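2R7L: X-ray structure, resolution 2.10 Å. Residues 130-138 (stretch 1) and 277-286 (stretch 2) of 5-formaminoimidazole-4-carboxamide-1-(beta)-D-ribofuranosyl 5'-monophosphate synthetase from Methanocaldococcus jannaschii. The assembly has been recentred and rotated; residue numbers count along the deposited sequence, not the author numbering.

Stretch 1, residues 130-138: KLLREAGLR
Stretch 2 (277-286) KLVAKAKELV

Leu-131 forms the apolar centre: its side chain (chi1 179°, chi2 46°) enters a hole formed by Leu-278, Lys-281, Ala-282 and Leu-285. Its CG lies 3.5 Å from Leu-278 CD1, and its CD1 lies 4.1 Å from Ala-282 CB and 4.2 Å from Leu-285 CD1 (Leu-285 m, t). Leu-278 (t, p) extends this cluster, its CD1 4.1 Å from Leu-132 CD2 (m, t) and its CB 4.3 Å from Leu-137 CD1 (m, t).

The N-to-C directions of the helices, 130-135 and 277-285, make an angle of 116°, between perpendicular and antiparallel, with axes 8.8 Å apart at closest approach. CA-CA distances set the register: 5.2 Å for Ala-135 and Leu-278, 6.9 Å for Leu-131 and Ala-282. At Ala-135 the backbones come closer, and its CB lies 3.9 Å from Leu-278 CA.

Gly-136 is the first residue to leave helical phi/psi (90/34), in a Schellman motif, with Leu-137 N hydrogen-bonded to Leu-132 O at 2.8 Å; a CB here would jam against the preceding carbonyl.

Farther out, lysine methylenes approach backbone carbonyls: Lys-281 CE (t, p, p, t) is 3.2 Å from Glu-134 O, and, at the edge, Lys-277 CB (m, t, t, t) 3.4 Å from Ala-135 O. No hydrogen bond spans the stretches. Two salt bridges lie within the stretches: Lys-130 NZ to Glu-134 OE2, a very short 2.4 Å, and Lys-281 NZ to Glu-284 OE1, 3.0 Å.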

ATOM      1  N   LYS A 130       1.581  13.379 -43.224  1.00 46.23           N
ATOM      2  CA  LYS A 130       2.279  12.329 -43.960  1.00 49.06           C
ATOM      3  C   LYS A 130       2.333  11.068 -43.108  1.00 49.15           C
ATOM      4  O   LYS A 130       1.947   9.982 -43.551  1.00 53.82           O
ATOM      5  CB  LYS A 130       3.695  12.796 -44.317  1.00 52.43           C
ATOM      6  CG  LYS A 130       4.537  11.784 -45.078  1.00 52.83           C
ATOM      7  CD  LYS A 130       5.824  12.434 -45.581  1.00 56.05           C
ATOM      8  CE  LYS A 130       6.764  11.415 -46.212  1.00 63.02           C
ATOM      9  NZ  LYS A 130       6.091  10.588 -47.255  1.00 65.65           N
ATOM     10  N   LEU A 131       2.798  11.226 -41.873  1.00 48.63           N
ATOM     11  CA  LEU A 131       2.894  10.112 -40.931  1.00 43.94           C
ATOM     12  C   LEU A 131       1.548   9.417 -40.707  1.00 39.64           C
ATOM     13  O   LEU A 131       1.431   8.197 -40.860  1.00 45.74           O
ATOM     14  CB  LEU A 131       3.475  10.609 -39.603  1.00 44.34           C
ATOM     15  CG  LEU A 131       3.654   9.624 -38.441  1.00 44.81           C
ATOM     16  CD1 LEU A 131       4.294   8.308 -38.885  1.00 43.88           C
ATOM     17  CD2 LEU A 131       4.479  10.289 -37.357  1.00 43.92           C
ATOM     18  N   LEU A 132       0.533  10.201 -40.354  1.00 38.09           N
ATOM     19  CA  LEU A 132      -0.788   9.659 -40.029  1.00 36.91           C
ATOM     20  C   LEU A 132      -1.466   9.039 -41.231  1.00 35.69           C
ATOM     21  O   LEU A 132      -2.126   8.003 -41.121  1.00 47.77           O
ATOM     22  CB  LEU A 132      -1.682  10.758 -39.453  1.00 37.79           C
ATOM     23  CG  LEU A 132      -1.208  11.378 -38.137  1.00 38.37           C
ATOM     24  CD1 LEU A 132      -1.922  12.697 -37.881  1.00 35.54           C
ATOM     25  CD2 LEU A 132      -1.404  10.407 -36.965  1.00 39.64           C
ATOM     26  N   ARG A 133      -1.310   9.690 -42.380  1.00 49.22           N
ATOM     27  CA  ARG A 133      -1.852   9.187 -43.635  1.00 53.12           C
ATOM     28  C   ARG A 133      -1.176   7.879 -44.004  1.00 45.38           C
ATOM     29  O   ARG A 133      -1.842   6.891 -44.315  1.00 48.80           O
ATOM     30  CB  ARG A 133      -1.672  10.228 -44.751  1.00 58.24           C
ATOM     31  CG  ARG A 133      -1.787   9.671 -46.171  1.00 63.64           C
ATOM     32  CD  ARG A 133      -1.851  10.781 -47.223  1.00 63.98           C
ATOM     33  NE  ARG A 133      -0.792  11.781 -47.074  1.00 61.65           N
ATOM     34  CZ  ARG A 133       0.428  11.665 -47.592  1.00 63.83           C
ATOM     35  NH1 ARG A 133       0.755  10.581 -48.292  1.00 62.57           N
ATOM     36  NH2 ARG A 133       1.323  12.630 -47.405  1.00 55.47           N
ATOM     37  N   GLU A 134       0.152   7.869 -43.954  1.00 47.06           N
ATOM     38  CA  GLU A 134       0.917   6.669 -44.295  1.00 53.99           C
ATOM     39  C   GLU A 134       0.736   5.534 -43.289  1.00 51.26           C
ATOM     40  O   GLU A 134       0.743   4.358 -43.661  1.00 52.40           O
ATOM     41  CB  GLU A 134       2.395   7.002 -44.462  1.00 61.12           C
ATOM     42  CG  GLU A 134       2.686   7.871 -45.666  1.00 64.62           C
ATOM     43  CD  GLU A 134       4.122   7.757 -46.115  1.00 70.77           C
ATOM     44  OE1 GLU A 134       4.600   6.612 -46.289  1.00 68.91           O
ATOM     45  OE2 GLU A 134       4.768   8.811 -46.295  1.00 72.79           O
ATOM     46  N   ALA A 135       0.560   5.886 -42.018  1.00 45.75           N
ATOM     47  CA  ALA A 135       0.264   4.889 -40.990  1.00 39.94           C
ATOM     48  C   ALA A 135      -1.101   4.266 -41.230  1.00 42.19           C
ATOM     49  O   ALA A 135      -1.391   3.170 -40.750  1.00 49.89           O
ATOM     50  CB  ALA A 135       0.326   5.516 -39.608  1.00 40.47           C
ATOM     51  N   GLY A 136      -1.949   4.974 -41.972  1.00 47.86           N
ATOM     52  CA  GLY A 136      -3.285   4.473 -42.278  1.00 40.25           C
ATOM     53  C   GLY A 136      -4.313   4.896 -41.248  1.00 35.57           C
ATOM     54  O   GLY A 136      -5.254   4.157 -40.956  1.00 41.58           O
ATOM     55  N   LEU A 137      -4.140   6.089 -40.692  1.00 39.31           N
ATOM     56  CA  LEU A 137      -5.079   6.588 -39.684  1.00 47.38           C
ATOM     57  C   LEU A 137      -6.088   7.588 -40.259  1.00 44.44           C
ATOM     58  O   LEU A 137      -5.726   8.470 -41.036  1.00 42.35           O
ATOM     59  CB  LEU A 137      -4.324   7.217 -38.509  1.00 46.92           C
ATOM     60  CG  LEU A 137      -3.420   6.274 -37.706  1.00 45.27           C
ATOM     61  CD1 LEU A 137      -2.784   7.006 -36.545  1.00 43.34           C
ATOM     62  CD2 LEU A 137      -4.208   5.086 -37.212  1.00 43.80           C
ATOM     63  N   ARG A 138      -7.352   7.437 -39.872  1.00 42.20           N
ATOM     64  CA  ARG A 138      -8.393   8.386 -40.242  1.00 36.71           C
ATOM     65  C   ARG A 138      -8.035   9.782 -39.769  1.00 42.55           C
ATOM     66  O   ARG A 138      -7.671   9.975 -38.610  1.00 40.42           O
ATOM     67  CB  ARG A 138      -9.734   7.983 -39.638  1.00 36.34           C
ATOM     68  CG  ARG A 138     -10.305   6.706 -40.196  1.00 37.38           C
ATOM     69  CD  ARG A 138     -11.666   6.416 -39.600  1.00 40.17           C
ATOM     70  NE  ARG A 138     -12.216   5.156 -40.093  1.00 46.25           N
ATOM     71  CZ  ARG A 138     -12.158   4.000 -39.440  1.00 49.14           C
ATOM     72  NH1 ARG A 138     -11.575   3.934 -38.249  1.00 46.67           N
ATOM     73  NH2 ARG A 138     -12.692   2.907 -39.976  1.00 50.04           N
ATOM     74  N   LYS A 277      -0.106   0.982 -35.545  1.00 42.17           N
ATOM     75  CA  LYS A 277       0.167   1.471 -36.901  1.00 39.78           C
ATOM     76  C   LYS A 277       1.055   2.701 -36.911  1.00 34.19           C
ATOM     77  O   LYS A 277       2.006   2.778 -37.686  1.00 48.24           O
ATOM     78  CB  LYS A 277      -1.136   1.779 -37.642  1.00 45.18           C
ATOM     79  CG  LYS A 277      -1.943   0.563 -38.027  1.00 44.19           C
ATOM     80  CD  LYS A 277      -3.223   0.998 -38.720  1.00 54.37           C
ATOM     81  CE  LYS A 277      -4.017  -0.182 -39.233  1.00 55.01           C
ATOM     82  NZ  LYS A 277      -5.264   0.285 -39.891  1.00 59.05           N
ATOM     83  N   LEU A 278       0.746   3.671 -36.060  1.00 32.44           N
ATOM     84  CA  LEU A 278       1.570   4.875 -35.971  1.00 33.24           C
ATOM     85  C   LEU A 278       3.019   4.520 -35.675  1.00 39.76           C
ATOM     86  O   LEU A 278       3.946   5.110 -36.235  1.00 48.88           O
ATOM     87  CB  LEU A 278       1.036   5.830 -34.897  1.00 30.59           C
ATOM     88  CG  LEU A 278       1.843   7.122 -34.739  1.00 35.34           C
ATOM     89  CD1 LEU A 278       1.755   7.969 -36.006  1.00 37.89           C
ATOM     90  CD2 LEU A 278       1.379   7.927 -33.547  1.00 39.70           C
ATOM     91  N   VAL A 279       3.204   3.548 -34.788  1.00 44.29           N
ATOM     92  CA  VAL A 279       4.531   3.119 -34.358  1.00 40.56           C
ATOM     93  C   VAL A 279       5.289   2.387 -35.469  1.00 34.64           C
ATOM     94  O   VAL A 279       6.459   2.671 -35.718  1.00 38.43           O
ATOM     95  CB  VAL A 279       4.439   2.261 -33.064  1.00 39.08           C
ATOM     96  CG1 VAL A 279       5.557   1.224 -32.990  1.00 39.29           C
ATOM     97  CG2 VAL A 279       4.437   3.173 -31.839  1.00 38.28           C
ATOM     98  N   ALA A 280       4.609   1.462 -36.139  1.00 34.11           N
ATOM     99  CA  ALA A 280       5.208   0.696 -37.225  1.00 42.44           C
ATOM    100  C   ALA A 280       5.667   1.585 -38.380  1.00 48.40           C
ATOM    101  O   ALA A 280       6.719   1.343 -38.967  1.00 51.74           O
ATOM    102  CB  ALA A 280       4.241  -0.381 -37.718  1.00 41.72           C
ATOM    103  N   LYS A 281       4.893   2.622 -38.698  1.00 50.07           N
ATOM    104  CA  LYS A 281       5.272   3.519 -39.787  1.00 45.72           C
ATOM    105  C   LYS A 281       6.375   4.485 -39.382  1.00 42.96           C
ATOM    106  O   LYS A 281       7.263   4.780 -40.178  1.00 53.51           O
ATOM    107  CB  LYS A 281       4.063   4.291 -40.336  1.00 50.94           C
ATOM    108  CG  LYS A 281       4.381   5.156 -41.576  1.00 53.00           C
ATOM    109  CD  LYS A 281       4.841   4.319 -42.785  1.00 41.05           C
ATOM    110  CE  LYS A 281       3.770   3.315 -43.210  1.00 50.96           C
ATOM    111  NZ  LYS A 281       4.236   2.344 -44.250  1.00 50.76           N
ATOM    112  N   ALA A 282       6.322   4.982 -38.150  1.00 44.02           N
ATOM    113  CA  ALA A 282       7.325   5.937 -37.672  1.00 41.17           C
ATOM    114  C   ALA A 282       8.709   5.290 -37.577  1.00 43.50           C
ATOM    115  O   ALA A 282       9.732   5.972 -37.642  1.00 42.37           O
ATOM    116  CB  ALA A 282       6.916   6.520 -36.334  1.00 45.38           C
ATOM    117  N   LYS A 283       8.732   3.971 -37.418  1.00 50.62           N
ATOM    118  CA  LYS A 283       9.986   3.225 -37.462  1.00 55.94           C
ATOM    119  C   LYS A 283      10.642   3.366 -38.839  1.00 56.54           C
ATOM    120  O   LYS A 283      11.847   3.598 -38.938  1.00 55.84           O
ATOM    121  CB  LYS A 283       9.749   1.751 -37.134  1.00 52.91           C
ATOM    122  CG  LYS A 283       9.623   1.460 -35.644  1.00 56.09           C
ATOM    123  CD  LYS A 283       9.250   0.008 -35.391  1.00 52.97           C
ATOM    124  CE  LYS A 283       9.272  -0.310 -33.904  1.00 54.40           C
ATOM    125  NZ  LYS A 283       8.378  -1.456 -33.595  1.00 51.77           N
ATOM    126  N   GLU A 284       9.833   3.237 -39.889  1.00 60.18           N
ATOM    127  CA  GLU A 284      10.299   3.379 -41.270  1.00 56.70           C
ATOM    128  C   GLU A 284      10.677   4.815 -41.615  1.00 53.64           C
ATOM    129  O   GLU A 284      11.722   5.057 -42.211  1.00 55.65           O
ATOM    130  CB  GLU A 284       9.227   2.896 -42.248  1.00 56.68           C
ATOM    131  CG  GLU A 284       8.810   1.451 -42.075  1.00 60.03           C
ATOM    132  CD  GLU A 284       7.618   1.100 -42.938  1.00 65.03           C
ATOM    133  OE1 GLU A 284       7.159   1.987 -43.686  1.00 70.46           O
ATOM    134  OE2 GLU A 284       7.136  -0.052 -42.874  1.00 66.21           O
ATOM    135  N   LEU A 285       9.827   5.766 -41.231  1.00 52.61           N
ATOM    136  CA  LEU A 285      10.004   7.157 -41.645  1.00 48.87           C
ATOM    137  C   LEU A 285      10.997   7.952 -40.806  1.00 50.44           C
ATOM    138  O   LEU A 285      11.664   8.854 -41.324  1.00 51.14           O
ATOM    139  CB  LEU A 285       8.657   7.890 -41.693  1.00 51.30           C
ATOM    140  CG  LEU A 285       7.506   7.264 -42.492  1.00 50.42           C
ATOM    141  CD1 LEU A 285       6.320   8.226 -42.543  1.00 51.12           C
ATOM    142  CD2 LEU A 285       7.941   6.865 -43.900  1.00 51.41           C
ATOM    143  N   VAL A 286      11.090   7.649 -39.511  1.00 44.90           N
ATOM    144  CA  VAL A 286      12.030   8.373 -38.648  1.00 43.14           C
ATOM    145  C   VAL A 286      12.688   7.466 -37.599  1.00 51.88           C
ATOM    146  O   VAL A 286      12.329   7.525 -36.424  1.00 49.45           O
ATOM    147  CB  VAL A 286      11.345   9.543 -37.895  1.00 41.89           C
ATOM    148  CG1 VAL A 286      12.314  10.702 -37.725  1.00 37.52           C
ATOM    149  CG2 VAL A 286      10.081   9.992 -38.608  1.00 40.30           C
TER